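PDB 4FN7: enoyl-CoA hydratase/isomerase family protein from Mycobacterium tuberculosis, which probably catalyses the hydration of enoyl-CoA thioesters in lipid metabolism, as a member of the enoyl-CoA hydratase/isomerase (crotonase) family. Local coordinates for residues E71-P74 against A75-L79; R148-R151 against S152-Q155; P181-V184 against V185-A188. One frame throughout, in Å; residues are numbered along the deposited sequence.

How the interactions relate
All three interactions lie at the start of a helix, and each is held together differently. In interaction 1 a glutamine side chain bonds to an aspartate four residues on; in interaction 2 a threonine N-cap receives a backbone N-H; in interaction 3 a valine holds the N-cap position, and waters link the preceding turn to the N-H groups of V185 and S186. The sites are separate: the centres of interactions 1 and 3 lie about 35 Å apart, on opposite sides of the chain's centre, while interaction 2's is about 28 Å from the first and about 26 Å from the third. Only interaction 2 faces other subunits of the trimer. No ligand occupies this apo structure.

Interaction 1 of 3, residues E71-P74 against A75-L79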
loop_
_atom_site.group_PDB
_atom_site.type_symbol
_atom_site.label_atom_id
_atom_site.label_comp_id
_atom_site.label_asym_id
_atom_site.label_seq_id
_atom_site.Cartn_x
_atom_site.Cartn_y
_atom_site.Cartn_z
ATOM N N GLU A 71 32.798 -15.745 -0.536
ATOM C CA GLU A 71 33.027 -16.034 -1.945
ATOM C C GLU A 71 32.205 -15.055 -2.769
ATOM O O GLU A 71 31.105 -14.660 -2.370
ATOM C CB GLU A 71 32.651 -17.480 -2.276
ATOM C CG GLU A 71 33.552 -18.514 -1.607
ATOM C CD GLU A 71 33.072 -19.941 -1.812
ATOM O OE1 GLU A 71 32.025 -20.136 -2.468
ATOM O OE2 GLU A 71 33.746 -20.868 -1.314
ATOM N N VAL A 72 32.739 -14.652 -3.913
ATOM C CA VAL A 72 32.118 -13.577 -4.671
ATOM C C VAL A 72 31.212 -14.092 -5.785
ATOM O O VAL A 72 29.990 -13.955 -5.709
ATOM C CB VAL A 72 33.175 -12.611 -5.237
ATOM C CG1 VAL A 72 32.520 -11.576 -6.131
ATOM C CG2 VAL A 72 33.931 -11.933 -4.102
ATOM N N GLN A 73 31.805 -14.690 -6.810
ATOM C CA GLN A 73 31.024 -15.149 -7.952
ATOM C C GLN A 73 29.978 -16.205 -7.582
ATOM O O GLN A 73 28.859 -16.162 -8.094
ATOM C CB GLN A 73 31.925 -15.638 -9.089
ATOM C CG GLN A 73 31.210 -15.714 -10.435
ATOM C CD GLN A 73 30.650 -14.368 -10.875
ATOM O OE1 GLN A 73 31.321 -13.341 -10.770
ATOM N NE2 GLN A 73 29.415 -14.370 -11.368
ATOM N N PRO A 74 30.331 -17.156 -6.698
ATOM C CA PRO A 74 29.295 -18.114 -6.291
ATOM C C PRO A 74 28.074 -17.443 -5.656
ATOM O O PRO A 74 26.945 -17.880 -5.891
ATOM C CB PRO A 74 30.020 -18.994 -5.268
ATOM C CG PRO A 74 31.460 -18.934 -5.690
ATOM C CD PRO A 74 31.660 -17.519 -6.170
ATOM N N ALA A 75 28.295 -16.397 -4.867
ATOM C CA ALA A 75 27.192 -15.672 -4.245
ATOM C C ALA A 75 26.416 -14.882 -5.291
ATOM O O ALA A 75 25.188 -14.880 -5.285
ATOM C CB ALA A 75 27.701 -14.748 -3.149
ATOM N N ILE A 76 27.136 -14.214 -6.189
ATOM C CA ILE A 76 26.503 -13.477 -7.282
ATOM C C ILE A 76 25.611 -14.407 -8.099
ATOM O O ILE A 76 24.456 -14.094 -8.389
ATOM C CB ILE A 76 27.554 -12.841 -8.215
ATOM C CG1 ILE A 76 28.249 -11.671 -7.516
ATOM C CG2 ILE A 76 26.913 -12.368 -9.507
ATOM C CD1 ILE A 76 29.446 -11.111 -8.285
ATOM N N ASP A 77 26.156 -15.555 -8.480
ATOM C CA ASP A 77 25.401 -16.516 -9.277
ATOM C C ASP A 77 24.166 -17.032 -8.546
ATOM O O ASP A 77 23.107 -17.183 -9.149
ATOM C CB ASP A 77 26.291 -17.693 -9.681
ATOM C CG ASP A 77 27.373 -17.300 -10.669
ATOM O OD1 ASP A 77 27.257 -16.224 -11.289
ATOM O OD2 ASP A 77 28.338 -18.078 -10.832
ATOM N N MET A 78 24.302 -17.312 -7.250
ATOM C CA MET A 78 23.174 -17.805 -6.461
ATOM C C MET A 78 22.085 -16.744 -6.338
ATOM O O MET A 78 20.900 -17.044 -6.496
ATOM C CB MET A 78 23.621 -18.275 -5.075
ATOM C CG MET A 78 22.472 -18.747 -4.201
ATOM S SD MET A 78 23.026 -19.372 -2.610
ATOM C CE MET A 78 23.770 -17.885 -1.929
ATOM N N LEU A 79 22.482 -15.501 -6.077
ATOM C CA LEU A 79 21.513 -14.420 -5.972
ATOM C C LEU A 79 20.832 -14.159 -7.308
ATOM O O LEU A 79 19.613 -14.048 -7.369
ATOM C CB LEU A 79 22.163 -13.147 -5.431
ATOM C CG LEU A 79 22.013 -12.964 -3.915
ATOM C CD1 LEU A 79 22.582 -14.157 -3.157
ATOM C CD2 LEU A 79 22.667 -11.667 -3.474
#
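The amide of Q73 and the carboxylate of D77 meet with their planes 56° apart: NE2 of Q73 donates to OD1 of D77 at 2.8 Å, almost within its own amide plane, but reaches the oxygen from above the carboxylate plane. This is an i to i+4 side-chain bond on the first turn of helix 73-90, in a crotonase-family fold. Two features bring the groups together. Q73 is bent at chi2 (59°), which turns its amide forward along the helix, toward D77, while chi1 -68° sets CG of D77 beside its backbone N, so that the carboxylate tilts back toward Q73 and the helix start, where a negative charge would be expected to suit the helix dipole.

Under this bridge runs the backbone ladder. I76 N donates to V72 O at 2.9 Å and D77 N to Q73 O at 2.8 Å, both nearly straight; M78 N reaches P74 O at 3.0 Å. P74 lacks an N-H, but as the second residue of the helix it lies where no i to i-4 backbone bond within the helix would use one. I76 packs alongside V72 and touches helix 225-228, whereas M78 is buried against helix 64-69, so one face of the turn is covered and the Q73-D77 side is exposed. The apolar part of the contact comes down to the branch ends, V72 CG1 lying 3.8 Å from I76 CD1.

Interaction 2 of 3, residues R148-R151 against S152-Q155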
loop_
_atom_site.group_PDB
_atom_site.type_symbol
_atom_site.label_atom_id
_atom_site.label_comp_id
_atom_site.label_asym_id
_atom_site.label_seq_id
_atom_site.Cartn_x
_atom_site.Cartn_y
_atom_site.Cartn_z
ATOM N N ARG A 148 4.220 -6.385 -2.839
ATOM C CA ARG A 148 3.191 -7.081 -2.062
ATOM C C ARG A 148 2.872 -6.452 -0.700
ATOM O O ARG A 148 1.749 -6.566 -0.215
ATOM C CB ARG A 148 3.549 -8.565 -1.851
ATOM C CG ARG A 148 3.833 -9.376 -3.119
ATOM C CD ARG A 148 2.719 -9.277 -4.139
ATOM N NE ARG A 148 1.553 -10.122 -3.903
ATOM C CZ ARG A 148 1.455 -11.381 -4.330
ATOM N NH1 ARG A 148 0.334 -12.072 -4.148
ATOM N NH2 ARG A 148 2.483 -11.950 -4.933
ATOM N N LEU A 149 3.860 -5.823 -0.066
ATOM C CA LEU A 149 3.680 -5.350 1.303
ATOM C C LEU A 149 3.014 -3.981 1.329
ATOM O O LEU A 149 3.221 -3.158 0.439
ATOM C CB LEU A 149 5.033 -5.290 2.023
ATOM C CG LEU A 149 5.735 -6.635 2.204
ATOM C CD1 LEU A 149 7.043 -6.432 2.968
ATOM C CD2 LEU A 149 4.830 -7.628 2.918
ATOM N N THR A 150 2.220 -3.718 2.363
ATOM C CA THR A 150 1.739 -2.355 2.558
ATOM C C THR A 150 2.928 -1.424 2.757
ATOM O O THR A 150 4.038 -1.858 3.090
ATOM C CB THR A 150 0.833 -2.209 3.777
ATOM O OG1 THR A 150 1.597 -2.494 4.954
ATOM C CG2 THR A 150 -0.361 -3.142 3.686
ATOM N N ARG A 151 2.691 -0.134 2.576
ATOM C CA ARG A 151 3.772 0.824 2.720
ATOM C C ARG A 151 4.476 0.719 4.069
ATOM O O ARG A 151 5.705 0.684 4.128
ATOM C CB ARG A 151 3.257 2.231 2.467
ATOM C CG ARG A 151 3.094 2.504 0.991
ATOM C CD ARG A 151 2.124 3.601 0.772
ATOM N NE ARG A 151 2.041 3.985 -0.625
ATOM C CZ ARG A 151 1.240 4.942 -1.058
ATOM N NH1 ARG A 151 0.470 5.592 -0.184
ATOM N NH2 ARG A 151 1.211 5.248 -2.348
ATOM N N SER A 152 3.710 0.630 5.150
ATOM C CA SER A 152 4.333 0.565 6.467
ATOM C C SER A 152 4.981 -0.793 6.747
ATOM O O SER A 152 6.024 -0.864 7.402
ATOM C CB SER A 152 3.345 0.953 7.564
ATOM O OG SER A 152 3.291 2.362 7.702
ATOM N N ALA A 153 4.380 -1.873 6.256
ATOM C CA ALA A 153 4.981 -3.190 6.455
ATOM C C ALA A 153 6.295 -3.289 5.692
ATOM O O ALA A 153 7.249 -3.896 6.170
ATOM C CB ALA A 153 4.026 -4.300 6.030
ATOM N N TYR A 154 6.339 -2.682 4.511
ATOM C CA TYR A 154 7.542 -2.695 3.691
ATOM C C TYR A 154 8.697 -2.035 4.448
ATOM O O TYR A 154 9.819 -2.543 4.470
ATOM C CB TYR A 154 7.284 -1.960 2.371
ATOM C CG TYR A 154 8.497 -1.818 1.483
ATOM C CD1 TYR A 154 9.084 -2.930 0.896
ATOM C CD2 TYR A 154 9.040 -0.569 1.207
ATOM C CE1 TYR A 154 10.181 -2.802 0.080
ATOM C CE2 TYR A 154 10.142 -0.431 0.388
ATOM C CZ TYR A 154 10.714 -1.554 -0.173
ATOM O OH TYR A 154 11.810 -1.446 -0.997
ATOM N N GLN A 155 8.413 -0.904 5.086
ATOM C CA GLN A 155 9.444 -0.230 5.872
ATOM C C GLN A 155 9.991 -1.130 6.976
ATOM O O GLN A 155 11.206 -1.235 7.160
ATOM C CB GLN A 155 8.916 1.083 6.459
ATOM C CG GLN A 155 8.704 2.152 5.414
ATOM C CD GLN A 155 9.950 2.384 4.592
ATOM O OE1 GLN A 155 11.045 2.510 5.143
ATOM N NE2 GLN A 155 9.800 2.429 3.273
HETATM O O HOH W 1 7.011 2.269 2.277
#
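The chain leaves the extended conformation of L149 and T150 (psi 148° and 162°) and enters helix 151-159 at R151, where Y154 N donates to T150 O at 2.8 Å and Q155 N makes a longer bond to R151 O at 3.3 Å. T150 takes the N-cap position. Its OG1 stands between its own backbone N and carbonyl carbon (chi1 64°), which carries the hydroxyl forward over the first turn to accept from A153 N at 3.1 Å. The methyl of A153 lies close against the same oxygen. An N-H that has no preceding helical carbonyl to bond is thereby satisfied by a side chain.

Just before the cap, CB of L149 points toward the turn and lies 4.0 Å from CB of Y154, while CD1 of L149 reaches the backbone of the same tyrosine. Y154 swings its ring away from this turn, CG anti to its backbone N, to pack on L142 and K146 of helix 139-148. Water 1 lies at the edge of that ring, in its plane; it donates to R151 O at 2.8 Å and accepts from Q155 NE2 at 3.0 Å, giving the R151 carbonyl a second partner beside its helical one.

The polar ends face a neighbouring subunit: S152 OG bonds to R148 O and R118 of the second subunit, R151 NH1 to L149 O there, and Q155 OE1 to R211 of that chain. The equivalent bond on the other side, in which R148 O pairs with S152 OG of the third subunit, carries the pattern round the trimer. What results is a classic threonine N-cap placed at a subunit interface of a trimeric crotonase-fold enzyme.

Interaction 3 of 3, residues P181-V184 against V185-A188; sequences PEVV and VSRA
V185 and S186 meet the turn P181-V184 through waters, R187 and A188 through direct backbone bonds, in the opening turns of helix 184-195, whose first residue is V184 and whose N-cap is V183, a residue without a polar side chain to cap it. V185 N is served by water 2, which accepts from it at 3.0 Å and donates to P181 O. S186 N is served likewise: water 3 accepts from it at 2.9 Å and donates to E182 O, which also receives a bond from water 4. OG of S186, held between its backbone N and carbonyl carbon (chi1 60°), leans back over the helix start and is hydrogen-bonded to water 4 at 2.8 Å; its approach to V183 O is weak. Solvent thus does at these N-H groups what a capping side chain does in many helices.

With R187 the regular ladder begins, its N donating to V183 O at 2.8 Å while its CB packs close to the same oxygen. Its guanidinium leads away from the turn to salt bridges with E177 and E190. A188 N follows, bonded to V184 O at 2.9 Å, and CB of A188 lies 3.4 Å from that oxygen. Helix 184-195 follows strand 177-178, and its start is laid against the main sheet: V184 packs on A99, and A188 on V97 and A99, all of strand 96-100, while V185 touches T101 just beyond it.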
loop_
_atom_site.group_PDB
_atom_site.type_symbol
_atom_site.label_atom_id
_atom_site.label_comp_id
_atom_site.label_asym_id
_atom_site.label_seq_id
_atom_site.Cartn_x
_atom_site.Cartn_y
_atom_site.Cartn_z
ATOM N N PRO A 181 -2.635 -25.981 9.764
ATOM C CA PRO A 181 -1.433 -26.604 9.200
ATOM C C PRO A 181 -1.739 -27.822 8.335
ATOM O O PRO A 181 -1.137 -27.974 7.271
ATOM C CB PRO A 181 -0.639 -27.010 10.443
ATOM C CG PRO A 181 -1.037 -25.990 11.468
ATOM C CD PRO A 181 -2.491 -25.693 11.202
ATOM N N GLU A 182 -2.669 -28.662 8.778
ATOM C CA GLU A 182 -2.957 -29.913 8.092
ATOM C C GLU A 182 -3.722 -29.734 6.783
ATOM O O GLU A 182 -3.884 -30.690 6.020
ATOM C CB GLU A 182 -3.703 -30.880 9.022
ATOM C CG GLU A 182 -5.102 -30.422 9.443
ATOM C CD GLU A 182 -5.123 -29.597 10.728
ATOM O OE1 GLU A 182 -4.094 -28.990 11.094
ATOM O OE2 GLU A 182 -6.189 -29.561 11.378
ATOM N N VAL A 183 -4.195 -28.520 6.514
ATOM C CA VAL A 183 -4.890 -28.273 5.252
ATOM C C VAL A 183 -4.258 -27.174 4.396
ATOM O O VAL A 183 -4.836 -26.767 3.395
ATOM C CB VAL A 183 -6.401 -27.984 5.443
ATOM C CG1 VAL A 183 -7.102 -29.183 6.070
ATOM C CG2 VAL A 183 -6.612 -26.730 6.273
ATOM N N VAL A 184 -3.073 -26.696 4.770
ATOM C CA VAL A 184 -2.392 -25.687 3.948
ATOM C C VAL A 184 -2.227 -26.174 2.505
ATOM O O VAL A 184 -2.586 -25.477 1.563
ATOM C CB VAL A 184 -1.029 -25.264 4.554
ATOM C CG1 VAL A 184 -0.190 -24.465 3.541
ATOM C CG2 VAL A 184 -1.249 -24.453 5.830
ATOM N N VAL A 185 -1.709 -27.385 2.339
ATOM C CA VAL A 185 -1.457 -27.905 1.001
ATOM C C VAL A 185 -2.756 -28.178 0.251
ATOM O O VAL A 185 -2.909 -27.778 -0.901
ATOM C CB VAL A 185 -0.576 -29.167 1.041
ATOM C CG1 VAL A 185 -0.492 -29.803 -0.342
ATOM C CG2 VAL A 185 0.810 -28.810 1.567
ATOM N N SER A 186 -3.700 -28.850 0.898
ATOM C CA SER A 186 -4.945 -29.179 0.210
ATOM C C SER A 186 -5.721 -27.913 -0.154
ATOM O O SER A 186 -6.331 -27.831 -1.218
ATOM C CB SER A 186 -5.804 -30.155 1.024
ATOM O OG SER A 186 -6.147 -29.615 2.281
ATOM N N ARG A 187 -5.670 -26.909 0.712
ATOM C CA ARG A 187 -6.327 -25.645 0.419
ATOM C C ARG A 187 -5.630 -24.932 -0.745
ATOM O O ARG A 187 -6.288 -24.374 -1.622
ATOM C CB ARG A 187 -6.381 -24.759 1.661
ATOM C CG ARG A 187 -6.930 -23.381 1.406
ATOM C CD ARG A 187 -8.344 -23.398 0.835
ATOM N NE ARG A 187 -8.660 -22.056 0.370
ATOM C CZ ARG A 187 -9.335 -21.767 -0.734
ATOM N NH1 ARG A 187 -9.819 -22.734 -1.503
ATOM N NH2 ARG A 187 -9.531 -20.498 -1.061
ATOM N N ALA A 188 -4.301 -24.955 -0.758
ATOM C CA ALA A 188 -3.551 -24.399 -1.881
ATOM C C ALA A 188 -3.948 -25.074 -3.197
ATOM O O ALA A 188 -4.131 -24.402 -4.211
ATOM C CB ALA A 188 -2.041 -24.520 -1.646
HETATM O O HOH W 2 -0.895 -29.171 4.670
HETATM O O HOH W 3 -3.044 -30.528 3.216
HETATM O O HOH W 4 -5.521 -31.901 3.862
#